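Local coordinates for protein bifunctional pinoresinol-lariciresinol reductase 1 (PDB 1QYD) that catalyses the NADPH-dependent, enantioselective reduction of (-)-pinoresinol to (-)-lariciresinol and on to (+)-secoisolariciresinol in lignan biosynthesis, at residues A23-G28 with L55-I60; V79-L84 with Y203-I208; G118-I123 with N215-I220. All coordinates share one frame; numbering follows the deposited sequence.

Contact 1 of 3, residues A23-G28 with L55-I60; sequences ASISLG and LGAKLI
Ile25, near the end of helix 17-26, lays its two outer methyls against the loop residues that lead into strand 58-60. The packed part is small and apolar: CD1 of Ile25 meets CB of Ala57 at 4.1 Å, and CG2 of Ile25 comes equally near CB of Leu55. Its CG2 lies opposite the backbone N and CG1 opposite the carbonyl carbon (chi1 -60°), and this spreads the two branches so that one residue reaches both partners, its side chain crossing that of Leu55 at about a right angle. A small alanine at 57 suits this buried side. The other side is looser: Gly56 is exposed, and its phi of 129° is one that glycine tolerates far better than other residues. Trading Ile25 for an alanine would probably open a gap beside Ala57 and leave Leu55 without its partner across this contact. Just beyond, Gly28, at positive phi, is the C-prime residue of a Schellman motif that ends the helix. Helix 17-26 lies on the parallel Rossmann-type sheet, with Ser24 on strand 7-10, and its last turn carries Ile25 over Thr31 toward the outermost strand 58-60, which hydrogen-bonds to strand 31-34; Leu59 leans on helix 43-53.

Contact 2 of 3, residues V79-L84 with Y203-I208; sequences VVISAL and YTIKSI
Ile208, which follows helix 197-207 in the chain, is met by two residues of strand 79-82, Val79 and Ile81, whose CB atoms both point toward it. The two are alternate residues of one strand and so project from the same face of the sheet, where beta-branched side chains suit both the extended backbone and a close apolar surface. Against Val79, Ile208 lies obliquely: CG2 of Val79 meets CG2 of Ile208 at 3.8 Å, while CG1 of Val79 is 4.1 Å from CG1 of Ile208. Both branches of the valine are therefore used, because its chi1 of -168° sets CG1 opposite the backbone N and CG2 opposite the carbonyl carbon.

Ile81 comes in differently, with its side chain roughly perpendicular to that of Ile208 and only the end of its longer branch engaged. Its CG1 stands opposite the carbonyl carbon and the chain is then extended (chi2 172°), which carries CD1 out to CD1 of Ile208 at 3.5 Å. The same CD1 of Ile81 also approaches CD1 of Ile205 at 4.3 Å, so Ile205 and Ile208 both border this one methyl. Ser207 turns its OG back to the carbonyl O of Thr204 at 2.7 Å, which gives a buried hydroxyl a partner inside its own segment, away from the apolar meeting of the isoleucines and the valine.

Helix 197-207 thus covers one face of the parallel sheet. Strand 79-82 lies between strands 7-10 and 111-113, bonded to both through its backbone; Ile208 also touches Val7, and Ser207 touches Leu113. Ile205 also touches Ile20, Ala23 and Ser24 of helix 17-26, so the two helices meet on that face.

Contact 3 of 3, residues G118-I123 with N215-I220; sequences GMDPDI and NKTMYI
OD1 of Asp120 receives a weak hydrogen bond from OH of Tyr219, 2.8 Å away, and this joins the loop after strand 111-113 to strand 217-219. The two side chains cross at about a right angle, and the carboxylate plane is turned 37° from that of the ring. OD1 approaches the phenol obliquely, 3.3 Å from CE1 of Tyr219 as well as close to the hydroxyl. With its CG set opposite the backbone N (chi1 -171°), Asp120 reaches its carboxylate toward the strand.

A methyl completes the setting of that oxygen: CG2 of Thr217 stands 3.5 Å from OD1 of Asp120. The same methyl lies over one face of the Tyr219 ring, 3.9 Å above its plane and offset toward the rim. Thr217 and Tyr219 are alternate residues on the strand, on the same side of it, and the threonine's methyl can therefore lie against the ring. On the loop side, CG1 of Ile123 approaches OH of Tyr219 at 3.6 Å, an apolar flank for the phenol end. Ile123 is brought there by a type I beta turn from Asp120, closed by the bond from N of Ile123 to O of Asp120 at 3.1 Å.

The stronger polar partner of Asp120 is Arg142, whose NH2 forms a salt bridge with its OD2; OD2 of Asp122 forms a second salt bridge, with NH1 of Arg142. Arg142 is inferred to bind NADP(+), so the aspartate probably acts from a second shell, holding the arginine by one oxygen while the other takes the weak bond from the tyrosine hydroxyl, with the threonine methyl packed beside it. The buried negative charge is thus likely to be balanced chiefly by Arg142, which Asp122 shares, with the phenol adding a lesser, neutral donor.

How the contacts relate
Contacts 1 and 2 have centres 13 Å apart and reach the same five-stranded parallel sheet of the Rossmann-type fold; they touch where Leu27, Ser24 and Ala23 pack on Ile205. Contact 3 lies 13 Å from contact 2 and 26 Å from contact 1, which it does not touch. Its strand 217-219 is the middle one of a separate three-stranded parallel sheet, with 154-156 and 290-292. Helix 197-207 precedes that strand in the chain and joins the two sheets, for Met218 and Ile220 pack on Ser207 and Tyr203. Along the sequence contact 1 closes first, whereas contacts 2 and 3 alternate their segments. Contact 2 thus sits between the other two and touches both.

Contact 1 of 3, residues A23-G28 with L55-I60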
# COMPACT_ATOMS: atom_id res chain seq x y z
N ALA A 23 5.14 24.94 -17.38
CA ALA A 23 4.67 24.82 -18.75
C ALA A 23 3.35 25.57 -18.93
O ALA A 23 3.23 26.36 -19.87
CB ALA A 23 4.44 23.36 -19.12
N SER A 24 2.39 25.36 -18.02
CA SER A 24 1.12 26.04 -17.95
C SER A 24 1.26 27.54 -18.08
O SER A 24 0.79 28.20 -19.01
CB SER A 24 0.48 25.74 -16.65
OG SER A 24 -0.32 24.59 -16.60
N ILE A 25 2.02 28.07 -17.12
CA ILE A 25 2.27 29.50 -17.02
C ILE A 25 2.92 29.92 -18.33
O ILE A 25 2.25 30.62 -19.08
CB ILE A 25 3.10 29.71 -15.71
CG1 ILE A 25 2.30 29.22 -14.50
CG2 ILE A 25 3.34 31.18 -15.43
CD1 ILE A 25 2.96 29.37 -13.10
N SER A 26 4.08 29.42 -18.77
CA SER A 26 4.69 29.85 -20.05
C SER A 26 3.94 29.58 -21.36
O SER A 26 4.28 30.21 -22.37
CB SER A 26 6.11 29.25 -20.18
OG SER A 26 6.18 27.85 -19.96
N LEU A 27 2.94 28.68 -21.44
CA LEU A 27 2.17 28.47 -22.66
C LEU A 27 0.80 29.12 -22.56
O LEU A 27 -0.15 28.67 -23.19
CB LEU A 27 1.95 26.99 -22.94
CG LEU A 27 3.13 26.21 -23.44
CD1 LEU A 27 2.75 24.74 -23.51
CD2 LEU A 27 3.57 26.78 -24.77
N GLY A 28 0.69 30.17 -21.73
CA GLY A 28 -0.51 30.98 -21.64
C GLY A 28 -1.63 30.51 -20.73
O GLY A 28 -2.63 31.22 -20.67
N LEU A 55 5.02 34.32 -10.42
CA LEU A 55 4.94 34.12 -11.86
C LEU A 55 3.52 34.33 -12.36
O LEU A 55 3.30 34.56 -13.55
CB LEU A 55 5.33 32.73 -12.26
CG LEU A 55 6.79 32.45 -12.30
CD1 LEU A 55 6.97 30.97 -12.55
CD2 LEU A 55 7.44 33.35 -13.35
N GLY A 56 2.55 34.20 -11.44
CA GLY A 56 1.19 34.51 -11.79
C GLY A 56 0.25 33.40 -11.40
O GLY A 56 -0.93 33.44 -11.75
N ALA A 57 0.74 32.39 -10.70
CA ALA A 57 -0.14 31.33 -10.26
C ALA A 57 -0.94 31.77 -9.06
O ALA A 57 -0.54 32.62 -8.24
CB ALA A 57 0.60 30.08 -9.84
N LYS A 58 -2.10 31.12 -9.00
CA LYS A 58 -3.05 31.28 -7.92
C LYS A 58 -2.89 30.05 -7.03
O LYS A 58 -2.85 28.95 -7.58
CB LYS A 58 -4.41 31.43 -8.58
CG LYS A 58 -4.47 32.79 -9.28
CD LYS A 58 -5.71 32.97 -10.15
CE LYS A 58 -5.60 34.35 -10.81
NZ LYS A 58 -6.53 34.50 -11.92
N LEU A 59 -2.75 30.18 -5.70
CA LEU A 59 -2.60 29.05 -4.77
C LEU A 59 -3.85 28.71 -3.94
O LEU A 59 -4.42 29.56 -3.24
CB LEU A 59 -1.46 29.27 -3.76
CG LEU A 59 -0.01 29.62 -4.17
CD1 LEU A 59 0.78 29.82 -2.90
CD2 LEU A 59 0.67 28.53 -4.96
N ILE A 60 -4.24 27.42 -3.96
CA ILE A 60 -5.43 26.91 -3.31
C ILE A 60 -5.00 26.06 -2.15
O ILE A 60 -4.59 24.93 -2.33
CB ILE A 60 -6.30 26.09 -4.36
CG1 ILE A 60 -6.96 27.05 -5.36
CG2 ILE A 60 -7.48 25.36 -3.74
CD1 ILE A 60 -6.09 27.55 -6.50

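Contact 2 of 3, residues V79-L84 with Y203-I208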
# COMPACT_ATOMS: atom_id res chain seq x y z
N VAL A 79 -9.45 22.36 -17.06
CA VAL A 79 -8.65 21.16 -16.98
C VAL A 79 -8.15 20.97 -15.55
O VAL A 79 -8.09 21.93 -14.80
CB VAL A 79 -7.50 21.31 -17.98
CG1 VAL A 79 -6.83 19.95 -18.14
CG2 VAL A 79 -8.00 21.83 -19.36
N VAL A 80 -7.95 19.73 -15.10
CA VAL A 80 -7.28 19.38 -13.83
C VAL A 80 -6.18 18.34 -14.17
O VAL A 80 -6.39 17.31 -14.82
CB VAL A 80 -8.25 18.77 -12.78
CG1 VAL A 80 -9.25 17.88 -13.47
CG2 VAL A 80 -7.50 17.92 -11.74
N ILE A 81 -4.96 18.65 -13.76
CA ILE A 81 -3.82 17.78 -13.99
C ILE A 81 -3.33 17.28 -12.65
O ILE A 81 -3.06 18.08 -11.77
CB ILE A 81 -2.72 18.57 -14.73
CG1 ILE A 81 -3.21 19.00 -16.08
CG2 ILE A 81 -1.51 17.67 -15.00
CD1 ILE A 81 -2.20 19.95 -16.73
N SER A 82 -3.30 15.98 -12.43
CA SER A 82 -2.71 15.46 -11.22
C SER A 82 -1.29 14.93 -11.40
O SER A 82 -1.06 14.00 -12.18
CB SER A 82 -3.58 14.36 -10.70
OG SER A 82 -2.89 13.53 -9.77
N ALA A 83 -0.29 15.46 -10.69
CA ALA A 83 1.08 14.94 -10.73
C ALA A 83 1.46 14.41 -9.36
O ALA A 83 2.60 14.48 -8.90
CB ALA A 83 2.05 16.05 -11.11
N LEU A 84 0.43 13.86 -8.69
CA LEU A 84 0.50 13.30 -7.35
C LEU A 84 1.29 12.02 -7.24
O LEU A 84 0.78 10.97 -7.63
CB LEU A 84 -0.95 13.05 -6.82
CG LEU A 84 -1.61 14.24 -6.07
CD1 LEU A 84 -3.09 14.06 -5.76
CD2 LEU A 84 -0.80 14.39 -4.80
N TYR A 203 4.60 19.10 -23.59
CA TYR A 203 3.70 18.25 -24.32
C TYR A 203 2.41 17.94 -23.56
O TYR A 203 1.42 17.58 -24.21
CB TYR A 203 4.39 16.92 -24.68
CG TYR A 203 5.34 17.01 -25.86
CD1 TYR A 203 6.65 16.50 -25.75
CD2 TYR A 203 4.93 17.66 -27.03
CE1 TYR A 203 7.54 16.63 -26.81
CE2 TYR A 203 5.82 17.79 -28.08
CZ TYR A 203 7.12 17.28 -27.96
OH TYR A 203 7.99 17.48 -29.00
N THR A 204 2.37 18.01 -22.20
CA THR A 204 1.11 17.76 -21.53
C THR A 204 0.28 19.02 -21.54
O THR A 204 -0.94 18.86 -21.59
CB THR A 204 1.23 17.30 -20.04
OG1 THR A 204 1.91 18.30 -19.34
CG2 THR A 204 2.01 16.04 -19.86
N ILE A 205 0.82 20.25 -21.55
CA ILE A 205 -0.06 21.40 -21.62
C ILE A 205 -0.59 21.65 -23.03
O ILE A 205 -1.61 22.31 -23.23
CB ILE A 205 0.69 22.61 -21.01
CG1 ILE A 205 0.45 22.55 -19.53
CG2 ILE A 205 0.15 23.97 -21.37
CD1 ILE A 205 1.27 21.45 -18.83
N LYS A 206 0.08 21.06 -24.03
CA LYS A 206 -0.40 21.06 -25.41
C LYS A 206 -1.44 19.96 -25.72
O LYS A 206 -2.18 20.07 -26.70
CB LYS A 206 0.80 20.91 -26.35
CG LYS A 206 1.75 22.10 -26.24
CD LYS A 206 2.49 22.31 -27.54
CE LYS A 206 3.13 23.66 -27.43
NZ LYS A 206 3.24 24.28 -28.72
N SER A 207 -1.54 18.86 -24.94
CA SER A 207 -2.58 17.87 -25.11
C SER A 207 -3.93 18.40 -24.62
O SER A 207 -4.95 18.21 -25.27
CB SER A 207 -2.26 16.62 -24.32
OG SER A 207 -2.05 16.83 -22.93
N ILE A 208 -3.84 19.08 -23.47
CA ILE A 208 -4.85 19.65 -22.60
C ILE A 208 -6.20 19.97 -23.16
O ILE A 208 -7.22 19.49 -22.65
CB ILE A 208 -4.15 20.87 -21.95
CG1 ILE A 208 -3.60 20.37 -20.64
CG2 ILE A 208 -5.03 22.06 -21.65
CD1 ILE A 208 -3.08 21.50 -19.72

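Contact 3 of 3, residues G118-I123 with N215-I220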
# COMPACT_ATOMS: atom_id res chain seq x y z
N GLY A 118 4.86 7.83 -17.11
CA GLY A 118 5.73 6.67 -17.11
C GLY A 118 5.33 5.58 -18.12
O GLY A 118 4.85 5.86 -19.21
N MET A 119 5.54 4.33 -17.69
CA MET A 119 5.37 3.11 -18.47
C MET A 119 4.08 2.69 -19.18
O MET A 119 4.15 1.90 -20.14
CB MET A 119 5.74 1.92 -17.63
CG MET A 119 7.19 1.84 -17.23
SD MET A 119 7.61 0.16 -16.67
CE MET A 119 8.63 -0.25 -18.05
N ASP A 120 2.92 3.15 -18.70
CA ASP A 120 1.55 2.84 -19.15
C ASP A 120 0.99 1.54 -18.57
O ASP A 120 1.12 0.45 -19.14
CB ASP A 120 1.44 2.78 -20.69
CG ASP A 120 0.02 2.67 -21.25
OD1 ASP A 120 -0.19 2.98 -22.42
OD2 ASP A 120 -0.91 2.28 -20.56
N PRO A 121 0.20 1.67 -17.48
CA PRO A 121 -0.32 0.58 -16.69
C PRO A 121 -1.12 -0.51 -17.35
O PRO A 121 -0.93 -1.68 -17.02
CB PRO A 121 -1.09 1.28 -15.61
CG PRO A 121 -1.47 2.59 -16.22
CD PRO A 121 -0.16 2.94 -16.84
N ASP A 122 -2.02 -0.20 -18.27
CA ASP A 122 -2.75 -1.31 -18.84
C ASP A 122 -2.20 -1.80 -20.17
O ASP A 122 -2.90 -2.43 -20.97
CB ASP A 122 -4.23 -0.92 -18.95
CG ASP A 122 -4.56 0.32 -19.73
OD1 ASP A 122 -5.54 0.95 -19.37
OD2 ASP A 122 -3.87 0.65 -20.69
N ILE A 123 -0.91 -1.46 -20.39
CA ILE A 123 -0.13 -2.05 -21.48
C ILE A 123 0.59 -3.14 -20.71
O ILE A 123 1.63 -3.03 -20.06
CB ILE A 123 0.86 -1.04 -22.13
CG1 ILE A 123 0.15 -0.39 -23.32
CG2 ILE A 123 2.16 -1.70 -22.62
CD1 ILE A 123 -0.19 -1.28 -24.55
N ASN A 215 -9.75 11.08 -24.59
CA ASN A 215 -9.90 9.70 -24.13
C ASN A 215 -8.83 8.72 -24.61
O ASN A 215 -8.82 7.54 -24.27
CB ASN A 215 -11.30 9.15 -24.51
CG ASN A 215 -12.48 9.81 -23.78
OD1 ASN A 215 -12.47 10.08 -22.58
ND2 ASN A 215 -13.57 10.07 -24.49
N LYS A 216 -7.87 9.28 -25.36
CA LYS A 216 -6.70 8.63 -25.91
C LYS A 216 -5.48 8.70 -24.98
O LYS A 216 -5.33 9.62 -24.16
CB LYS A 216 -6.36 9.28 -27.24
CG LYS A 216 -7.21 8.90 -28.44
CD LYS A 216 -6.53 9.46 -29.68
CE LYS A 216 -7.06 8.93 -31.02
NZ LYS A 216 -6.47 9.59 -32.18
N THR A 217 -4.58 7.69 -25.12
CA THR A 217 -3.31 7.65 -24.39
C THR A 217 -2.30 8.43 -25.22
O THR A 217 -2.25 8.26 -26.44
CB THR A 217 -2.80 6.19 -24.16
OG1 THR A 217 -3.82 5.48 -23.44
CG2 THR A 217 -1.51 6.14 -23.35
N MET A 218 -1.53 9.34 -24.60
CA MET A 218 -0.57 10.15 -25.31
C MET A 218 0.81 9.67 -24.97
O MET A 218 1.27 9.87 -23.86
CB MET A 218 -0.68 11.63 -24.93
CG MET A 218 0.25 12.41 -25.82
SD MET A 218 0.60 14.05 -25.17
CE MET A 218 0.07 14.86 -26.62
N TYR A 219 1.46 9.01 -25.93
CA TYR A 219 2.82 8.52 -25.78
C TYR A 219 3.81 9.60 -26.24
O TYR A 219 3.57 10.31 -27.21
CB TYR A 219 3.04 7.27 -26.63
CG TYR A 219 2.21 6.04 -26.25
CD1 TYR A 219 2.47 5.36 -25.07
CD2 TYR A 219 1.20 5.56 -27.09
CE1 TYR A 219 1.73 4.23 -24.73
CE2 TYR A 219 0.45 4.44 -26.76
CZ TYR A 219 0.72 3.77 -25.57
OH TYR A 219 -0.00 2.64 -25.24
N ILE A 220 4.90 9.84 -25.52
CA ILE A 220 5.92 10.74 -26.03
C ILE A 220 6.98 9.70 -26.38
O ILE A 220 7.43 8.88 -25.55
CB ILE A 220 6.42 11.70 -24.95
CG1 ILE A 220 5.31 12.39 -24.18
CG2 ILE A 220 7.24 12.74 -25.69
CD1 ILE A 220 5.70 13.58 -23.27